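Local coordinates for Abbfa_003403 (Acinetobacter baumannii, PDB 4ZXH), which is a four-domain nonribosomal peptide synthetase, with condensation, adenylation, carrier and thioesterase domains that probably assemble and release a peptide product, at residues 61-74 and 84-96. Residues are numbered along the deposited sequence; the frame is centred on the assembly and turned at random.
Sequences LEAVMHDYPLLRVS and QLIWDRVYPNIIF
The Arg72 guanidinium and the Trp87 indole are both met edge-on across the contact, each through an N-H. Trp87 O lies only 6° out of the guanidinium plane and accepts a bond from Arg72 NE (3.1 Å), while Pro69 CA sits over one face of that group. At the indole edge, Trp87 NE1 donates to Ser74 OG at 3.1 Å along a nearly straight line (172° at the hydrogen), with Arg72 O also close to the ring plane. A chi1 of 82° holds Ser74 OG between its own backbone N and carbonyl carbon, where it meets the indole N-H.

Backbone pairing sets this register: Trp87 N bonds to Arg72 O (2.9 Å), and Ser74 and Leu85 exchange two bonds as an antiparallel hydrogen-bonded pair. Val73 and Ile86 form the next, non-hydrogen-bonded pair, their side chains turned to the face covered by helix 179-187. This condensation-domain hairpin, 73-78 with 81-87, also pairs with strand 13-18. The following loop brings Val90 and Pro92 to helix 56-67; the Met65 and Pro92 side chains cross at about a right angle, SD 3.7 Å from CG. In strand 94-98, Ile94 CD1 meets Leu61 CD2 tip to tip (3.5 Å); both residues touch the bound phospholipid.

Arg72 NH1 bonds weakly to His66 O (3.1 Å); its approach to Met65 O is too short to trust. The guanidinium thus appears to link the helix's last turn to the end of strand 81-87, its charge probably complementing the helix dipole.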
loop_
_atom_site.group_PDB
_atom_site.type_symbol
_atom_site.label_atom_id
_atom_site.label_comp_id
_atom_site.label_asym_id
_atom_site.label_seq_id
_atom_site.Cartn_x
_atom_site.Cartn_y
_atom_site.Cartn_z
ATOM N N LEU A 61 12.669 -20.206 41.174
ATOM C CA LEU A 61 12.980 -20.151 39.748
ATOM C C LEU A 61 13.482 -21.492 39.207
ATOM O O LEU A 61 12.945 -22.019 38.232
ATOM C CB LEU A 61 14.028 -19.069 39.469
ATOM C CG LEU A 61 14.496 -19.032 38.009
ATOM C CD1 LEU A 61 13.342 -18.724 37.104
ATOM C CD2 LEU A 61 15.621 -18.046 37.799
ATOM N N GLU A 62 14.515 -22.037 39.841
ATOM C CA GLU A 62 15.106 -23.303 39.416
ATOM C C GLU A 62 14.123 -24.462 39.494
ATOM O O GLU A 62 14.184 -25.383 38.680
ATOM C CB GLU A 62 16.347 -23.625 40.253
ATOM C CG GLU A 62 17.613 -22.939 39.750
ATOM C CD GLU A 62 18.818 -23.172 40.655
ATOM O OE1 GLU A 62 18.640 -23.608 41.816
ATOM O OE2 GLU A 62 19.952 -22.924 40.201
ATOM N N ALA A 63 13.220 -24.412 40.470
ATOM C CA ALA A 63 12.241 -25.484 40.672
ATOM C C ALA A 63 11.147 -25.429 39.613
ATOM O O ALA A 63 10.692 -26.465 39.115
ATOM C CB ALA A 63 11.637 -25.392 42.050
ATOM N N VAL A 64 10.734 -24.210 39.276
ATOM C CA VAL A 64 9.706 -24.011 38.281
ATOM C C VAL A 64 10.206 -24.437 36.897
ATOM O O VAL A 64 9.542 -25.225 36.214
ATOM C CB VAL A 64 9.232 -22.550 38.242
ATOM C CG1 VAL A 64 8.467 -22.298 36.970
ATOM C CG2 VAL A 64 8.338 -22.260 39.419
ATOM N N MET A 65 11.375 -23.928 36.502
ATOM C CA MET A 65 11.997 -24.277 35.224
ATOM C C MET A 65 12.130 -25.794 35.015
ATOM O O MET A 65 11.981 -26.299 33.901
ATOM C CB MET A 65 13.382 -23.627 35.120
ATOM C CG MET A 65 13.418 -22.216 34.534
ATOM S SD MET A 65 15.134 -21.682 34.286
ATOM C CE MET A 65 15.589 -22.813 32.968
ATOM N N HIS A 66 12.432 -26.506 36.095
ATOM C CA HIS A 66 12.583 -27.959 36.082
ATOM C C HIS A 66 11.246 -28.686 35.951
ATOM O O HIS A 66 11.155 -29.700 35.266
ATOM C CB HIS A 66 13.289 -28.417 37.363
ATOM C CG HIS A 66 13.418 -29.901 37.489
ATOM N ND1 HIS A 66 12.413 -30.695 38.000
ATOM C CD2 HIS A 66 14.433 -30.738 37.172
ATOM C CE1 HIS A 66 12.804 -31.956 37.998
ATOM N NE2 HIS A 66 14.025 -32.011 37.498
ATOM N N ASP A 67 10.218 -28.165 36.617
ATOM C CA ASP A 67 8.914 -28.816 36.658
ATOM C C ASP A 67 8.052 -28.611 35.405
ATOM O O ASP A 67 7.159 -29.416 35.131
ATOM C CB ASP A 67 8.131 -28.336 37.881
ATOM C CG ASP A 67 8.655 -28.917 39.186
ATOM O OD1 ASP A 67 9.477 -29.859 39.156
ATOM O OD2 ASP A 67 8.222 -28.438 40.253
ATOM N N TYR A 68 8.314 -27.539 34.660
ATOM C CA TYR A 68 7.514 -27.198 33.482
ATOM C C TYR A 68 8.394 -27.107 32.230
ATOM O O TYR A 68 8.963 -26.055 31.929
ATOM C CB TYR A 68 6.753 -25.880 33.712
ATOM C CG TYR A 68 5.929 -25.898 34.982
ATOM C CD1 TYR A 68 5.124 -26.999 35.302
ATOM C CD2 TYR A 68 5.974 -24.833 35.881
ATOM C CE1 TYR A 68 4.372 -27.031 36.472
ATOM C CE2 TYR A 68 5.230 -24.854 37.064
ATOM C CZ TYR A 68 4.431 -25.955 37.357
ATOM O OH TYR A 68 3.694 -25.972 38.531
ATOM N N PRO A 69 8.511 -28.228 31.499
ATOM C CA PRO A 69 9.374 -28.330 30.314
ATOM C C PRO A 69 9.102 -27.253 29.261
ATOM O O PRO A 69 10.013 -26.899 28.522
ATOM C CB PRO A 69 9.046 -29.714 29.769
ATOM C CG PRO A 69 8.628 -30.492 30.983
ATOM C CD PRO A 69 7.869 -29.516 31.826
ATOM N N LEU A 70 7.880 -26.733 29.207
ATOM C CA LEU A 70 7.540 -25.671 28.267
ATOM C C LEU A 70 8.514 -24.515 28.382
ATOM O O LEU A 70 8.930 -23.947 27.381
ATOM C CB LEU A 70 6.111 -25.176 28.503
ATOM C CG LEU A 70 5.545 -24.143 27.522
ATOM C CD1 LEU A 70 5.537 -24.670 26.113
ATOM C CD2 LEU A 70 4.136 -23.821 27.904
ATOM N N LEU A 71 8.899 -24.196 29.612
ATOM C CA LEU A 71 9.793 -23.085 29.881
ATOM C C LEU A 71 11.208 -23.276 29.328
ATOM O O LEU A 71 12.008 -22.347 29.364
ATOM C CB LEU A 71 9.855 -22.836 31.389
ATOM C CG LEU A 71 8.592 -22.221 32.010
ATOM C CD1 LEU A 71 8.759 -21.979 33.487
ATOM C CD2 LEU A 71 8.243 -20.911 31.317
ATOM N N ARG A 72 11.513 -24.468 28.822
ATOM C CA ARG A 72 12.828 -24.766 28.257
ATOM C C ARG A 72 12.746 -25.000 26.734
ATOM O O ARG A 72 13.573 -25.698 26.145
ATOM C CB ARG A 72 13.446 -25.985 28.971
ATOM C CG ARG A 72 13.548 -25.829 30.510
ATOM C CD ARG A 72 14.261 -26.983 31.256
ATOM N NE ARG A 72 13.740 -28.324 30.956
ATOM C CZ ARG A 72 12.801 -28.949 31.659
ATOM N NH1 ARG A 72 12.263 -28.371 32.723
ATOM N NH2 ARG A 72 12.403 -30.163 31.306
ATOM N N VAL A 73 11.750 -24.394 26.095
ATOM C CA VAL A 73 11.498 -24.582 24.665
ATOM C C VAL A 73 12.139 -23.502 23.771
ATOM O O VAL A 73 12.234 -22.343 24.159
ATOM C CB VAL A 73 9.967 -24.629 24.418
ATOM C CG1 VAL A 73 9.598 -24.276 22.988
ATOM C CG2 VAL A 73 9.417 -25.987 24.799
ATOM N N SER A 74 12.603 -23.907 22.590
ATOM C CA SER A 74 12.940 -22.984 21.503
ATOM C C SER A 74 12.208 -23.462 20.243
ATOM O O SER A 74 11.739 -24.604 20.205
ATOM C CB SER A 74 14.460 -22.899 21.278
ATOM O OG SER A 74 14.979 -23.963 20.490
ATOM N N GLN A 84 9.446 -27.539 17.811
ATOM C CA GLN A 84 9.659 -27.164 19.215
ATOM C C GLN A 84 10.706 -28.083 19.804
ATOM O O GLN A 84 10.561 -29.310 19.751
ATOM C CB GLN A 84 8.386 -27.303 20.050
ATOM C CG GLN A 84 7.357 -26.250 19.841
ATOM C CD GLN A 84 6.147 -26.459 20.724
ATOM O OE1 GLN A 84 5.830 -25.617 21.556
ATOM N NE2 GLN A 84 5.454 -27.579 20.536
ATOM N N LEU A 85 11.752 -27.516 20.380
ATOM C CA LEU A 85 12.729 -28.335 21.084
ATOM C C LEU A 85 12.602 -28.125 22.600
ATOM O O LEU A 85 12.547 -26.984 23.074
ATOM C CB LEU A 85 14.142 -27.997 20.622
ATOM C CG LEU A 85 14.487 -27.959 19.132
ATOM C CD1 LEU A 85 15.982 -27.742 18.955
ATOM C CD2 LEU A 85 14.028 -29.223 18.399
ATOM N N ILE A 86 12.542 -29.218 23.358
ATOM C CA ILE A 86 12.675 -29.132 24.810
ATOM C C ILE A 86 14.133 -29.342 25.219
ATOM O O ILE A 86 14.656 -30.445 25.131
ATOM C CB ILE A 86 11.792 -30.160 25.541
ATOM C CG1 ILE A 86 10.303 -29.848 25.344
ATOM C CG2 ILE A 86 12.100 -30.134 27.021
ATOM C CD1 ILE A 86 9.385 -30.983 25.743
ATOM N N TRP A 87 14.791 -28.267 25.643
ATOM C CA TRP A 87 16.164 -28.337 26.131
ATOM C C TRP A 87 16.204 -28.879 27.554
ATOM O O TRP A 87 15.312 -28.595 28.340
ATOM C CB TRP A 87 16.809 -26.954 26.087
ATOM C CG TRP A 87 16.941 -26.417 24.715
ATOM C CD1 TRP A 87 16.018 -25.688 24.027
ATOM C CD2 TRP A 87 18.064 -26.569 23.844
ATOM N NE1 TRP A 87 16.502 -25.373 22.776
ATOM C CE2 TRP A 87 17.756 -25.908 22.642
ATOM C CE3 TRP A 87 19.305 -27.199 23.967
ATOM C CZ2 TRP A 87 18.641 -25.853 21.572
ATOM C CZ3 TRP A 87 20.180 -27.151 22.899
ATOM C CH2 TRP A 87 19.844 -26.482 21.717
ATOM N N ASP A 88 17.231 -29.646 27.899
ATOM C CA ASP A 88 17.333 -30.174 29.259
ATOM C C ASP A 88 17.486 -29.041 30.271
ATOM O O ASP A 88 17.110 -29.176 31.437
ATOM C CB ASP A 88 18.506 -31.154 29.385
ATOM C CG ASP A 88 19.859 -30.489 29.183
ATOM O OD1 ASP A 88 19.923 -29.400 28.563
ATOM O OD2 ASP A 88 20.871 -31.069 29.636
ATOM N N ARG A 89 18.042 -27.921 29.817
ATOM C CA ARG A 89 18.225 -26.759 30.678
ATOM C C ARG A 89 18.468 -25.492 29.873
ATOM O O ARG A 89 19.006 -25.533 28.777
ATOM C CB ARG A 89 19.378 -26.991 31.646
ATOM C CG ARG A 89 20.716 -26.985 30.975
ATOM C CD ARG A 89 21.815 -27.257 31.971
ATOM N NE ARG A 89 21.730 -28.580 32.600
ATOM C CZ ARG A 89 22.345 -29.676 32.148
ATOM N NH1 ARG A 89 23.077 -29.623 31.033
ATOM N NH2 ARG A 89 22.217 -30.836 32.799
ATOM N N VAL A 90 18.051 -24.364 30.430
ATOM C CA VAL A 90 18.197 -23.067 29.789
ATOM C C VAL A 90 18.806 -22.077 30.784
ATOM O O VAL A 90 18.443 -22.076 31.962
ATOM C CB VAL A 90 16.843 -22.534 29.302
ATOM C CG1 VAL A 90 17.016 -21.180 28.664
ATOM C CG2 VAL A 90 16.240 -23.481 28.308
ATOM N N TYR A 91 19.737 -21.240 30.350
ATOM C CA TYR A 91 20.211 -20.223 31.271
ATOM C C TYR A 91 19.159 -19.119 31.264
ATOM O O TYR A 91 18.812 -18.597 30.213
ATOM C CB TYR A 91 21.608 -19.704 30.900
ATOM C CG TYR A 91 22.239 -18.827 31.983
ATOM C CD1 TYR A 91 22.676 -19.379 33.187
ATOM C CD2 TYR A 91 22.405 -17.452 31.797
ATOM C CE1 TYR A 91 23.244 -18.585 34.178
ATOM C CE2 TYR A 91 22.979 -16.657 32.781
ATOM C CZ TYR A 91 23.396 -17.229 33.969
ATOM O OH TYR A 91 23.963 -16.449 34.953
ATOM N N PRO A 92 18.607 -18.795 32.441
ATOM C CA PRO A 92 17.527 -17.807 32.494
ATOM C C PRO A 92 18.035 -16.460 32.064
ATOM O O PRO A 92 19.192 -16.124 32.339
ATOM C CB PRO A 92 17.125 -17.781 33.974
ATOM C CG PRO A 92 17.702 -19.043 34.561
ATOM C CD PRO A 92 18.954 -19.308 33.776
ATOM N N ASN A 93 17.181 -15.705 31.390
ATOM C CA ASN A 93 17.506 -14.352 30.995
ATOM C C ASN A 93 16.831 -13.365 31.951
ATOM O O ASN A 93 15.692 -12.904 31.741
ATOM C CB ASN A 93 17.093 -14.112 29.546
ATOM C CG ASN A 93 17.530 -12.773 29.043
ATOM O OD1 ASN A 93 18.141 -12.001 29.780
ATOM N ND2 ASN A 93 17.235 -12.480 27.782
ATOM N N ILE A 94 17.558 -13.059 33.011
ATOM C CA ILE A 94 17.098 -12.203 34.089
ATOM C C ILE A 94 17.955 -10.938 34.170
ATOM O O ILE A 94 19.134 -10.995 34.533
ATOM C CB ILE A 94 17.133 -12.978 35.427
ATOM C CG1 ILE A 94 16.149 -14.140 35.359
ATOM C CG2 ILE A 94 16.787 -12.085 36.603
ATOM C CD1 ILE A 94 15.906 -14.772 36.683
ATOM N N ILE A 95 17.351 -9.808 33.806
ATOM C CA ILE A 95 18.009 -8.498 33.793
ATOM C C ILE A 95 17.716 -7.752 35.090
ATOM O O ILE A 95 16.577 -7.778 35.566
ATOM C CB ILE A 95 17.531 -7.626 32.625
ATOM C CG1 ILE A 95 17.424 -8.440 31.345
ATOM C CG2 ILE A 95 18.491 -6.467 32.399
ATOM C CD1 ILE A 95 18.721 -9.020 30.936
ATOM N N PHE A 96 18.723 -7.084 35.653
ATOM C CA PHE A 96 18.559 -6.404 36.934
ATOM C C PHE A 96 19.168 -5.010 36.923
ATOM O O PHE A 96 20.371 -4.868 36.788
ATOM C CB PHE A 96 19.184 -7.244 38.045
ATOM C CG PHE A 96 19.018 -6.658 39.417
ATOM C CD1 PHE A 96 17.754 -6.542 39.985
ATOM C CD2 PHE A 96 20.133 -6.242 40.150
ATOM C CE1 PHE A 96 17.590 -6.002 41.248
ATOM C CE2 PHE A 96 19.989 -5.704 41.419
ATOM C CZ PHE A 96 18.710 -5.582 41.971
#